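Local coordinates for protein putative trimethylamine methyltransferase (Rhizobium meliloti, PDB 4YYC) that is a putative methyltransferase of the trimethylamine methyltransferase family, probably transferring methyl groups, at residues S359-K364 against A393-G398; D410-G415 against Y460-A465; P42-R47 against M416-A421; Q60-N65 against A344-R349. All coordinates share one frame; numbering follows the deposited sequence. Where two conformers were deposited one is given.

Interaction 1: residues S359-K364 against A393-G398; sequences SLCGSK and AGWLEG
Trp395 reaches out of the short strand 395-396 into the loop 359-364, and its indole meets that loop almost atom by atom. Trp395 CB starts 3.8 Å from Ser359 O. CG is anti to the backbone N (chi1 171°), near Leu360 CD2 and Ser359 O. The six-membered ring lies under the Leu360 side chain, whose CD2 sits 3.8 Å from the Trp395 ring centroid in a CH-pi contact close to the ring normal; a branched aliphatic residue offers a methyl whose C-H groups can point into the ring face. CD1, on the rim, faces Cys361, and the thiol SG stands at the edge of the five-membered ring, a Cys sulfur-aromatic contact. At that ring's edge too, Trp395 NE1 donates to Cys361 O at 2.8 Å, with the acceptor in the ring plane. Cys361 O also takes Gly398 N at 3.0 Å, so two N-H groups grip one oxygen, each on a lone pair. Gly398 has positive phi, a backbone shape glycine takes up easily. One residue before it, Glu397 N donates to Ser363 O at 2.9 Å, while Leu396 CD1 packs 3.8 Å from Cys361 SG. A water links Ser359 O with Trp395 N. The Lys364 and Glu397 side chains cross at about a right angle; the lysine amine goes to Asp466 and Asn468 of the second subunit, and the carboxylate to Arg153. The unknown ligand lies about 5 Å from the indole. Helices 368-383 and 404-420 both pack on Ser359 and Cys361, covering the loop beside edge strand 395-396 of a small mixed sheet.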
# COMPACT_ATOMS: atom_id res chain seq x y z
N SER A 359 4.81 -10.07 -1.52
CA SER A 359 3.78 -10.06 -0.47
C SER A 359 4.39 -10.64 0.81
O SER A 359 4.12 -11.80 1.21
CB SER A 359 2.53 -10.82 -0.94
OG SER A 359 1.95 -10.16 -2.08
N LEU A 360 5.28 -9.87 1.43
CA LEU A 360 6.09 -10.37 2.56
C LEU A 360 5.51 -10.00 3.90
O LEU A 360 4.96 -8.90 4.05
CB LEU A 360 7.50 -9.71 2.46
CG LEU A 360 8.30 -9.96 1.17
CD1 LEU A 360 9.65 -9.28 1.22
CD2 LEU A 360 8.41 -11.45 0.85
N CYS A 361 5.68 -10.87 4.88
CA CYS A 361 5.20 -10.65 6.23
C CYS A 361 5.85 -11.59 7.24
O CYS A 361 6.49 -12.61 6.88
CB CYS A 361 3.69 -10.82 6.28
SG CYS A 361 3.13 -12.53 5.92
N GLY A 362 5.67 -11.25 8.50
CA GLY A 362 6.20 -12.02 9.61
C GLY A 362 5.13 -12.70 10.44
O GLY A 362 5.44 -13.44 11.38
N SER A 363 3.86 -12.42 10.17
CA SER A 363 2.81 -13.07 10.92
C SER A 363 2.76 -14.56 10.77
O SER A 363 3.20 -15.11 9.78
CB SER A 363 1.45 -12.51 10.45
OG SER A 363 0.44 -12.86 11.35
N LYS A 364 2.22 -15.25 11.78
CA LYS A 364 2.08 -16.70 11.74
C LYS A 364 0.79 -17.17 11.07
O LYS A 364 0.63 -18.36 10.80
CB LYS A 364 2.18 -17.28 13.17
CG LYS A 364 3.62 -17.54 13.62
CD LYS A 364 4.60 -16.41 13.57
CE LYS A 364 4.25 -15.29 14.51
NZ LYS A 364 5.23 -14.18 14.39
N ALA A 393 3.24 -14.18 -3.92
CA ALA A 393 2.11 -14.82 -3.20
C ALA A 393 2.53 -16.02 -2.44
O ALA A 393 3.34 -16.84 -2.96
CB ALA A 393 0.99 -15.19 -4.13
N GLY A 394 1.96 -16.20 -1.28
CA GLY A 394 2.13 -17.42 -0.50
C GLY A 394 3.03 -17.38 0.73
O GLY A 394 2.96 -18.31 1.56
N TRP A 395 3.90 -16.38 0.85
CA TRP A 395 4.82 -16.28 1.99
C TRP A 395 4.11 -15.97 3.30
O TRP A 395 3.33 -15.00 3.38
CB TRP A 395 5.81 -15.17 1.68
CG TRP A 395 6.75 -14.68 2.70
CD1 TRP A 395 6.47 -14.05 3.89
CD2 TRP A 395 8.19 -14.68 2.59
NE1 TRP A 395 7.65 -13.61 4.49
CE2 TRP A 395 8.70 -13.99 3.72
CE3 TRP A 395 9.09 -15.20 1.65
CZ2 TRP A 395 10.06 -13.83 3.92
CZ3 TRP A 395 10.41 -15.02 1.87
CH2 TRP A 395 10.88 -14.37 2.99
N LEU A 396 4.46 -16.71 4.34
CA LEU A 396 4.00 -16.43 5.67
C LEU A 396 5.15 -16.73 6.62
O LEU A 396 6.13 -17.43 6.28
CB LEU A 396 2.75 -17.35 5.93
CG LEU A 396 1.83 -17.00 7.07
CD1 LEU A 396 1.22 -15.61 6.91
CD2 LEU A 396 0.71 -18.02 7.11
N GLU A 397 5.05 -16.21 7.84
CA GLU A 397 5.91 -16.57 8.93
C GLU A 397 7.37 -16.29 8.56
O GLU A 397 8.26 -17.10 8.79
CB GLU A 397 5.66 -18.04 9.37
CG GLU A 397 6.13 -18.30 10.78
CD GLU A 397 6.08 -19.76 11.13
OE1 GLU A 397 4.97 -20.36 11.13
OE2 GLU A 397 7.16 -20.34 11.35
N GLY A 398 7.62 -15.13 7.97
CA GLY A 398 8.97 -14.71 7.74
C GLY A 398 9.73 -15.55 6.76
O GLY A 398 10.99 -15.52 6.74
O HOH W 1 3.97 -13.91 -0.72
O HOH W 2 2.27 -20.60 10.96

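Interaction 2: residues D410-G415 against Y460-A465; sequences DQDQLG and YRSPLA
Asp412 points from helix 404-420 straight at the loop 460-465, where its carboxylate is held between the hydroxyls of Tyr460 and Ser462. Its CG is anti to the backbone N (chi1 -178°), which carries the group off the helix toward the loop. The Tyr460 side chain crosses it obliquely, with the carboxylate and ring planes 34° apart. Asp412 OD1 lies at the ring edge, in the ring plane, and accepts from Tyr460 OH at 2.6 Å through its anti lone pair, the one facing away from OD2. The other oxygen, Asp412 OD2, is met on its syn side by Ser462 OG at 2.5 Å, the hydroxyl lying 26° out of the carboxylate plane. One short hydroxyl bond to each oxygen fixes the rotation of the carboxylate and would be expected to stabilise the negative charge shared by the two oxygens. Further along the ring, Gly415 lies over one face, offset toward the rim, and its CA comes 3.7 Å from Tyr460 CE1. Glycine suits this place because a CB there would run into the ring. Pro463 CD also comes close, 3.5 Å from Asp412 OD1. Ser462 is used twice over: while donating to Asp412, its OG accepts from Leu464 N at 3.0 Å and from Ala465 N at 2.9 Å. Beyond the pair, Leu464 and Pro463 rest on helix 481-495. The serine geometry is that of an ST turn combined with an ST motif, here with the hydroxyl that folds the turn also tying it to a helix aspartate.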
# COMPACT_ATOMS: atom_id res chain seq x y z
N ASP A 410 -3.18 -13.40 -1.62
CA ASP A 410 -2.17 -12.59 -2.26
C ASP A 410 -2.37 -12.54 -3.78
O ASP A 410 -2.20 -11.48 -4.40
CB ASP A 410 -0.76 -13.13 -2.01
CG ASP A 410 -0.29 -13.03 -0.57
OD1 ASP A 410 -0.76 -12.13 0.16
OD2 ASP A 410 0.67 -13.81 -0.18
N GLN A 411 -2.66 -13.66 -4.40
CA GLN A 411 -2.81 -13.65 -5.86
C GLN A 411 -3.96 -12.76 -6.33
O GLN A 411 -3.92 -12.21 -7.45
CB GLN A 411 -2.86 -15.08 -6.46
CG GLN A 411 -4.05 -15.91 -6.13
CD GLN A 411 -5.28 -15.59 -6.93
OE1 GLN A 411 -5.22 -15.41 -8.14
NE2 GLN A 411 -6.41 -15.49 -6.26
N ASP A 412 -4.98 -12.64 -5.49
CA ASP A 412 -6.08 -11.72 -5.74
C ASP A 412 -5.56 -10.27 -5.76
O ASP A 412 -5.85 -9.49 -6.70
CB ASP A 412 -7.16 -11.97 -4.69
CG ASP A 412 -8.35 -11.12 -4.85
OD1 ASP A 412 -8.71 -10.75 -6.01
OD2 ASP A 412 -8.98 -10.81 -3.81
N GLN A 413 -4.72 -9.93 -4.79
CA GLN A 413 -4.07 -8.64 -4.78
C GLN A 413 -3.24 -8.44 -6.03
O GLN A 413 -3.17 -7.32 -6.58
CB GLN A 413 -3.25 -8.43 -3.49
CG GLN A 413 -4.11 -8.39 -2.24
CD GLN A 413 -5.08 -7.20 -2.23
OE1 GLN A 413 -4.66 -6.05 -2.42
NE2 GLN A 413 -6.35 -7.47 -2.04
N LEU A 414 -2.56 -9.49 -6.48
CA LEU A 414 -1.76 -9.34 -7.70
C LEU A 414 -2.62 -8.93 -8.88
O LEU A 414 -2.15 -8.17 -9.74
CB LEU A 414 -0.97 -10.62 -8.02
CG LEU A 414 -0.01 -11.11 -6.93
CD1 LEU A 414 0.62 -12.40 -7.45
CD2 LEU A 414 1.05 -10.08 -6.57
N GLY A 415 -3.84 -9.47 -8.99
CA GLY A 415 -4.75 -9.04 -10.07
C GLY A 415 -5.07 -7.55 -9.97
O GLY A 415 -5.18 -6.86 -11.01
N TYR A 460 -11.56 -4.30 -11.92
CA TYR A 460 -11.16 -5.63 -11.41
C TYR A 460 -12.16 -6.17 -10.37
O TYR A 460 -12.67 -5.40 -9.57
CB TYR A 460 -9.73 -5.57 -10.80
CG TYR A 460 -9.28 -6.90 -10.21
CD1 TYR A 460 -8.75 -7.91 -11.00
CD2 TYR A 460 -9.43 -7.16 -8.85
CE1 TYR A 460 -8.39 -9.12 -10.48
CE2 TYR A 460 -9.06 -8.39 -8.30
CZ TYR A 460 -8.54 -9.35 -9.10
OH TYR A 460 -8.19 -10.54 -8.58
N ARG A 461 -12.40 -7.50 -10.37
CA ARG A 461 -13.38 -8.16 -9.45
C ARG A 461 -12.70 -9.24 -8.59
O ARG A 461 -12.31 -10.28 -9.08
CB ARG A 461 -14.54 -8.79 -10.26
N SER A 462 -12.59 -9.00 -7.29
CA SER A 462 -12.04 -10.02 -6.39
C SER A 462 -12.98 -11.21 -6.22
O SER A 462 -14.14 -11.01 -5.91
CB SER A 462 -11.80 -9.43 -5.02
OG SER A 462 -11.46 -10.44 -4.05
N PRO A 463 -12.47 -12.44 -6.38
CA PRO A 463 -13.36 -13.57 -6.09
C PRO A 463 -13.42 -13.89 -4.56
O PRO A 463 -14.09 -14.88 -4.20
CB PRO A 463 -12.69 -14.73 -6.82
CG PRO A 463 -11.25 -14.38 -6.84
CD PRO A 463 -11.25 -12.89 -7.07
N LEU A 464 -12.69 -13.14 -3.71
CA LEU A 464 -12.54 -13.43 -2.29
C LEU A 464 -13.09 -12.37 -1.36
O LEU A 464 -13.42 -12.69 -0.20
CB LEU A 464 -11.05 -13.64 -1.96
CG LEU A 464 -10.53 -14.94 -2.52
CD1 LEU A 464 -9.03 -15.01 -2.29
CD2 LEU A 464 -11.22 -16.17 -1.97
N ALA A 465 -13.11 -11.09 -1.77
CA ALA A 465 -13.70 -10.05 -0.93
C ALA A 465 -15.17 -10.30 -0.69
O ALA A 465 -15.90 -10.69 -1.60
CB ALA A 465 -13.53 -8.69 -1.57

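Interaction 3: residues P42-R47 against M416-A421; sequences PYIQRR and MMQKMA
Ile44 and Ala421 bring strand 44-45 and the last part of helix 404-420 together through apolar contacts. The methyl CG2 of Ile44 meets Ala421 CB at 3.5 Å, tighter than usual for two carbons, and the small alanine lets the strand come this close. The other branch of Ile44 lies on Gln418: CG1 is 3.5 Å from Gln418 CD and CD1 is 3.7 Å from Gln418 CA, the two side chains crossing at a slant. A beta-branched residue suits this place because its two arms serve two positions, three residues apart.

Hydrogen bonding holds the contact at both ends. Gln418 CG is anti to its backbone N (chi1 178°), and beyond it the chain bends to bring the amide to the residues just before the strand, where Gln418 NE2 donates to Pro42 O at 2.9 Å in a nearly straight bond (171°), with the acceptor in the amide plane. Its OE1 is taken by Ser173 and His175. At the other end, Arg47 N donates to Ala421 O, again at 2.9 Å.

Ile44 and Arg46 bond through their backbones to Thr135 and Lys133, and Arg46 sends its guanidinium to Thr135, Ala134 and Gly132. The chemistry thus pairs a small apolar patch with two directional bonds, so that a primary amide and the Ala421 carbonyl hold the backbone on the two flanks of a strand from the beginning of the chain.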
# COMPACT_ATOMS: atom_id res chain seq x y z
N PRO A 42 -0.94 -12.00 -19.50
CA PRO A 42 0.50 -11.89 -19.71
C PRO A 42 1.12 -10.91 -18.73
O PRO A 42 0.41 -10.25 -17.95
CB PRO A 42 0.61 -11.36 -21.13
CG PRO A 42 -0.60 -10.57 -21.27
CD PRO A 42 -1.69 -11.27 -20.51
N TYR A 43 2.44 -10.87 -18.72
CA TYR A 43 3.19 -9.97 -17.87
C TYR A 43 2.65 -8.54 -17.93
O TYR A 43 2.19 -8.09 -18.96
CB TYR A 43 4.69 -10.02 -18.19
CG TYR A 43 5.09 -9.47 -19.51
CD1 TYR A 43 5.07 -10.26 -20.65
CD2 TYR A 43 5.45 -8.13 -19.66
CE1 TYR A 43 5.43 -9.75 -21.87
CE2 TYR A 43 5.80 -7.61 -20.89
CZ TYR A 43 5.79 -8.43 -21.98
OH TYR A 43 6.14 -7.93 -23.22
N ILE A 44 2.76 -7.85 -16.81
CA ILE A 44 2.34 -6.46 -16.72
C ILE A 44 3.27 -5.56 -17.54
O ILE A 44 4.50 -5.67 -17.43
CB ILE A 44 2.38 -5.98 -15.25
CG1 ILE A 44 1.29 -6.70 -14.43
CG2 ILE A 44 2.25 -4.48 -15.18
CD1 ILE A 44 1.52 -6.63 -12.97
N GLN A 45 2.68 -4.64 -18.32
CA GLN A 45 3.43 -3.56 -18.94
C GLN A 45 2.94 -2.29 -18.25
O GLN A 45 1.83 -1.84 -18.50
CB GLN A 45 3.16 -3.47 -20.44
CG GLN A 45 3.74 -4.65 -21.15
CD GLN A 45 3.51 -4.61 -22.64
OE1 GLN A 45 3.68 -3.56 -23.29
NE2 GLN A 45 3.17 -5.76 -23.20
N ARG A 46 3.77 -1.73 -17.38
CA ARG A 46 3.37 -0.55 -16.60
C ARG A 46 3.21 0.69 -17.43
O ARG A 46 4.11 1.00 -18.23
CB ARG A 46 4.38 -0.26 -15.46
CG ARG A 46 4.26 -1.19 -14.27
CD ARG A 46 5.38 -0.98 -13.27
NE ARG A 46 6.59 -1.72 -13.68
CZ ARG A 46 7.69 -1.19 -14.21
NH1 ARG A 46 8.66 -2.01 -14.54
NH2 ARG A 46 7.85 0.11 -14.43
N ARG A 47 2.06 1.35 -17.30
CA ARG A 47 1.79 2.63 -17.95
C ARG A 47 1.93 3.75 -16.93
O ARG A 47 1.97 4.92 -17.29
CB ARG A 47 0.38 2.67 -18.55
CG ARG A 47 0.03 1.52 -19.49
CD ARG A 47 1.02 1.37 -20.61
NE ARG A 47 0.56 0.38 -21.57
CZ ARG A 47 1.37 -0.36 -22.32
NH1 ARG A 47 0.86 -1.24 -23.15
NH2 ARG A 47 2.69 -0.20 -22.22
N MSE A 416 -5.17 -7.04 -8.74
CA MSE A 416 -5.46 -5.60 -8.54
C MSE A 416 -4.26 -4.81 -8.99
O MSE A 416 -4.41 -3.79 -9.65
CB MSE A 416 -5.78 -5.32 -7.09
CG MSE A 416 -7.15 -5.89 -6.84
SE MSE A 416 -7.55 -5.45 -4.95
CE MSE A 416 -8.73 -7.06 -4.74
N MSE A 417 -3.06 -5.28 -8.68
CA MSE A 417 -1.85 -4.58 -9.10
C MSE A 417 -1.71 -4.57 -10.62
O MSE A 417 -1.35 -3.57 -11.22
CB MSE A 417 -0.58 -5.20 -8.52
CG MSE A 417 -0.53 -5.23 -7.00
SE MSE A 417 -0.60 -3.46 -6.13
CE MSE A 417 -1.53 -3.92 -4.41
N GLN A 418 -2.08 -5.68 -11.27
CA GLN A 418 -2.05 -5.76 -12.72
C GLN A 418 -2.98 -4.72 -13.34
O GLN A 418 -2.61 -4.05 -14.31
CB GLN A 418 -2.45 -7.19 -13.15
CG GLN A 418 -2.51 -7.39 -14.64
CD GLN A 418 -1.63 -8.49 -15.20
OE1 GLN A 418 -1.38 -9.51 -14.54
NE2 GLN A 418 -1.25 -8.34 -16.46
N LYS A 419 -4.15 -4.58 -12.78
CA LYS A 419 -5.10 -3.59 -13.31
C LYS A 419 -4.63 -2.16 -13.02
O LYS A 419 -4.70 -1.29 -13.90
CB LYS A 419 -6.49 -3.86 -12.72
CG LYS A 419 -7.55 -2.88 -13.15
CD LYS A 419 -7.79 -2.94 -14.68
CE LYS A 419 -8.88 -1.96 -15.10
NZ LYS A 419 -10.14 -2.22 -14.32
N MSE A 420 -4.13 -1.90 -11.80
CA MSE A 420 -3.60 -0.58 -11.40
C MSE A 420 -2.54 -0.11 -12.36
O MSE A 420 -2.47 1.07 -12.73
CB MSE A 420 -3.02 -0.66 -9.98
CG MSE A 420 -2.35 0.61 -9.47
SE MSE A 420 -3.83 1.77 -8.89
CE MSE A 420 -4.13 0.61 -7.32
N ALA A 421 -1.67 -1.02 -12.75
CA ALA A 421 -0.53 -0.71 -13.62
C ALA A 421 -0.91 -0.15 -14.95
O ALA A 421 -0.08 0.50 -15.58
CB ALA A 421 0.28 -1.98 -13.81

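Interaction 4: residues Q60-N65 against A344-R349; sequences QLIERN and AQLARR
Two helices packed across each other, 56-73 and 334-350, meet here through a bidentate salt bridge set beside a small apolar contact. The local axes come within 11.2 Å and cross at -72°, so the helices touch over a few residues near the crossing. Glu63 and Arg349 carry the polar half. The glutamate leaves its helix with an extended chain, while the arginine bends at chi3 (67°), which turns NE toward the acid. The pairing is side-on: Arg349 NE donates to Glu63 OE2 at 2.8 Å and Arg349 NH2 to Glu63 OE1 at 2.9 Å, both bonds nearly straight. Both oxygens lie close to the guanidinium plane, yet that plane is twisted 32° from the carboxylate, whose oxygens are met on their syn sides. A water donates to Glu63 OE2 at 2.8 Å and also to Leu346 O, tying the acid to the backbone of the partner helix. The apolar half lies next to it. Leu346 sends CD2 to Glu63 CG at 3.8 Å, the two side chains sliding past each other in opposite directions, and CD1 to Ile62 CG2, also at 3.8 Å. Leucine suits this place because its forked end serves two neighbours. Ile62 also packs on helix 286-307, and Arg349 NH1 reaches Glu56. The acid, gripped by two arginine nitrogens and a water, is probably stabilised in its charged form; the paired bonds fix how the two groups are turned, while Leu346 adds undirected apolar packing.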
# COMPACT_ATOMS: atom_id res chain seq x y z
N GLN A 60 23.75 10.07 -6.52
CA GLN A 60 25.20 10.20 -6.70
C GLN A 60 25.99 9.90 -5.42
O GLN A 60 27.06 9.34 -5.47
CB GLN A 60 25.53 11.61 -7.21
CG GLN A 60 25.15 11.78 -8.66
CD GLN A 60 25.61 13.13 -9.22
OE1 GLN A 60 26.64 13.64 -8.83
NE2 GLN A 60 24.83 13.69 -10.11
N LEU A 61 25.44 10.28 -4.28
CA LEU A 61 26.08 10.03 -3.01
C LEU A 61 26.21 8.54 -2.72
O LEU A 61 27.27 8.06 -2.35
CB LEU A 61 25.29 10.74 -1.92
CG LEU A 61 25.73 10.52 -0.48
CD1 LEU A 61 27.15 11.02 -0.29
CD2 LEU A 61 24.78 11.32 0.43
N ILE A 62 25.09 7.83 -2.89
CA ILE A 62 25.08 6.38 -2.68
C ILE A 62 26.02 5.70 -3.67
O ILE A 62 26.78 4.82 -3.30
CB ILE A 62 23.67 5.79 -2.76
CG1 ILE A 62 22.74 6.42 -1.71
CG2 ILE A 62 23.72 4.28 -2.57
CD1 ILE A 62 23.21 6.28 -0.28
N GLU A 63 25.98 6.10 -4.93
CA GLU A 63 26.84 5.51 -5.97
C GLU A 63 28.33 5.73 -5.65
O GLU A 63 29.15 4.82 -5.72
CB GLU A 63 26.45 6.05 -7.36
CG GLU A 63 25.10 5.53 -7.82
CD GLU A 63 24.51 6.24 -9.03
OE1 GLU A 63 24.85 7.41 -9.28
OE2 GLU A 63 23.63 5.65 -9.68
N ARG A 64 28.67 6.94 -5.23
CA ARG A 64 30.04 7.26 -4.87
C ARG A 64 30.49 6.43 -3.66
O ARG A 64 31.60 5.85 -3.65
CB ARG A 64 30.12 8.75 -4.53
CG ARG A 64 31.48 9.34 -4.42
CD ARG A 64 31.41 10.86 -4.55
NE ARG A 64 30.43 11.49 -3.67
CZ ARG A 64 29.36 12.21 -4.04
NH1 ARG A 64 29.06 12.45 -5.31
NH2 ARG A 64 28.58 12.71 -3.10
N ASN A 65 29.64 6.36 -2.65
CA ASN A 65 29.95 5.60 -1.45
C ASN A 65 30.09 4.09 -1.73
O ASN A 65 30.95 3.43 -1.13
CB ASN A 65 28.91 5.86 -0.34
CG ASN A 65 29.06 7.24 0.28
OD1 ASN A 65 29.94 8.02 -0.08
ND2 ASN A 65 28.17 7.55 1.26
N ALA A 344 15.58 0.42 -6.49
CA ALA A 344 15.04 0.43 -7.85
C ALA A 344 15.59 1.57 -8.70
O ALA A 344 15.93 1.38 -9.88
CB ALA A 344 13.52 0.50 -7.82
N GLN A 345 15.72 2.75 -8.10
CA GLN A 345 16.33 3.86 -8.76
C GLN A 345 17.76 3.55 -9.15
O GLN A 345 18.17 3.83 -10.30
CB GLN A 345 16.31 5.14 -7.90
CG GLN A 345 14.92 5.64 -7.60
CD GLN A 345 14.93 6.91 -6.78
OE1 GLN A 345 14.62 6.89 -5.58
NE2 GLN A 345 15.32 8.00 -7.41
N LEU A 346 18.51 2.98 -8.22
CA LEU A 346 19.93 2.62 -8.49
C LEU A 346 20.06 1.56 -9.56
O LEU A 346 20.99 1.58 -10.38
CB LEU A 346 20.61 2.17 -7.21
CG LEU A 346 20.75 3.29 -6.18
CD1 LEU A 346 21.08 2.64 -4.84
CD2 LEU A 346 21.73 4.36 -6.58
N ALA A 347 19.11 0.61 -9.57
CA ALA A 347 19.09 -0.44 -10.60
C ALA A 347 18.82 0.10 -12.00
O ALA A 347 19.50 -0.29 -12.99
CB ALA A 347 18.06 -1.50 -10.23
N ARG A 348 17.90 1.04 -12.11
CA ARG A 348 17.60 1.64 -13.44
C ARG A 348 18.82 2.38 -13.94
O ARG A 348 19.14 2.32 -15.13
CB ARG A 348 16.37 2.55 -13.37
CG ARG A 348 15.03 1.80 -13.30
CD ARG A 348 13.85 2.76 -13.39
NE ARG A 348 13.63 3.56 -12.19
CZ ARG A 348 12.98 3.17 -11.11
NH1 ARG A 348 12.44 1.97 -11.02
NH2 ARG A 348 12.86 4.02 -10.08
N ARG A 349 19.52 3.06 -13.04
CA ARG A 349 20.71 3.82 -13.43
C ARG A 349 21.88 2.91 -13.77
O ARG A 349 22.65 3.23 -14.71
CB ARG A 349 21.12 4.80 -12.34
CG ARG A 349 20.13 5.94 -12.13
CD ARG A 349 20.29 6.55 -10.78
NE ARG A 349 21.53 7.27 -10.57
CZ ARG A 349 21.71 8.57 -10.85
NH1 ARG A 349 20.71 9.31 -11.35
NH2 ARG A 349 22.86 9.13 -10.58
O HOH W 3 23.58 2.92 -10.03

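In the fold
Interaction 2 touches both interactions 1 and 3, whose centres are 23 Å apart, whereas interaction 4 stands apart, its centre 26 to 34 Å from the others. Helix 404-420 joins the neighbours: interactions 2 and 3 take successive parts of it and have centres about 13 Å apart, with Tyr460 packing on Met416. Interaction 1 touches interaction 2 where Gly394 N meets Asp410 OD2. Along the chain, interactions 1 and 4 are both nested within the loop closed by interaction 3, interaction 4 closing first, while interactions 2 and 3 cross. Strand 44-45 leads into helix 56-73, connecting interactions 3 and 4. All four also reach the second subunit, so each contact region borders the dimer partner.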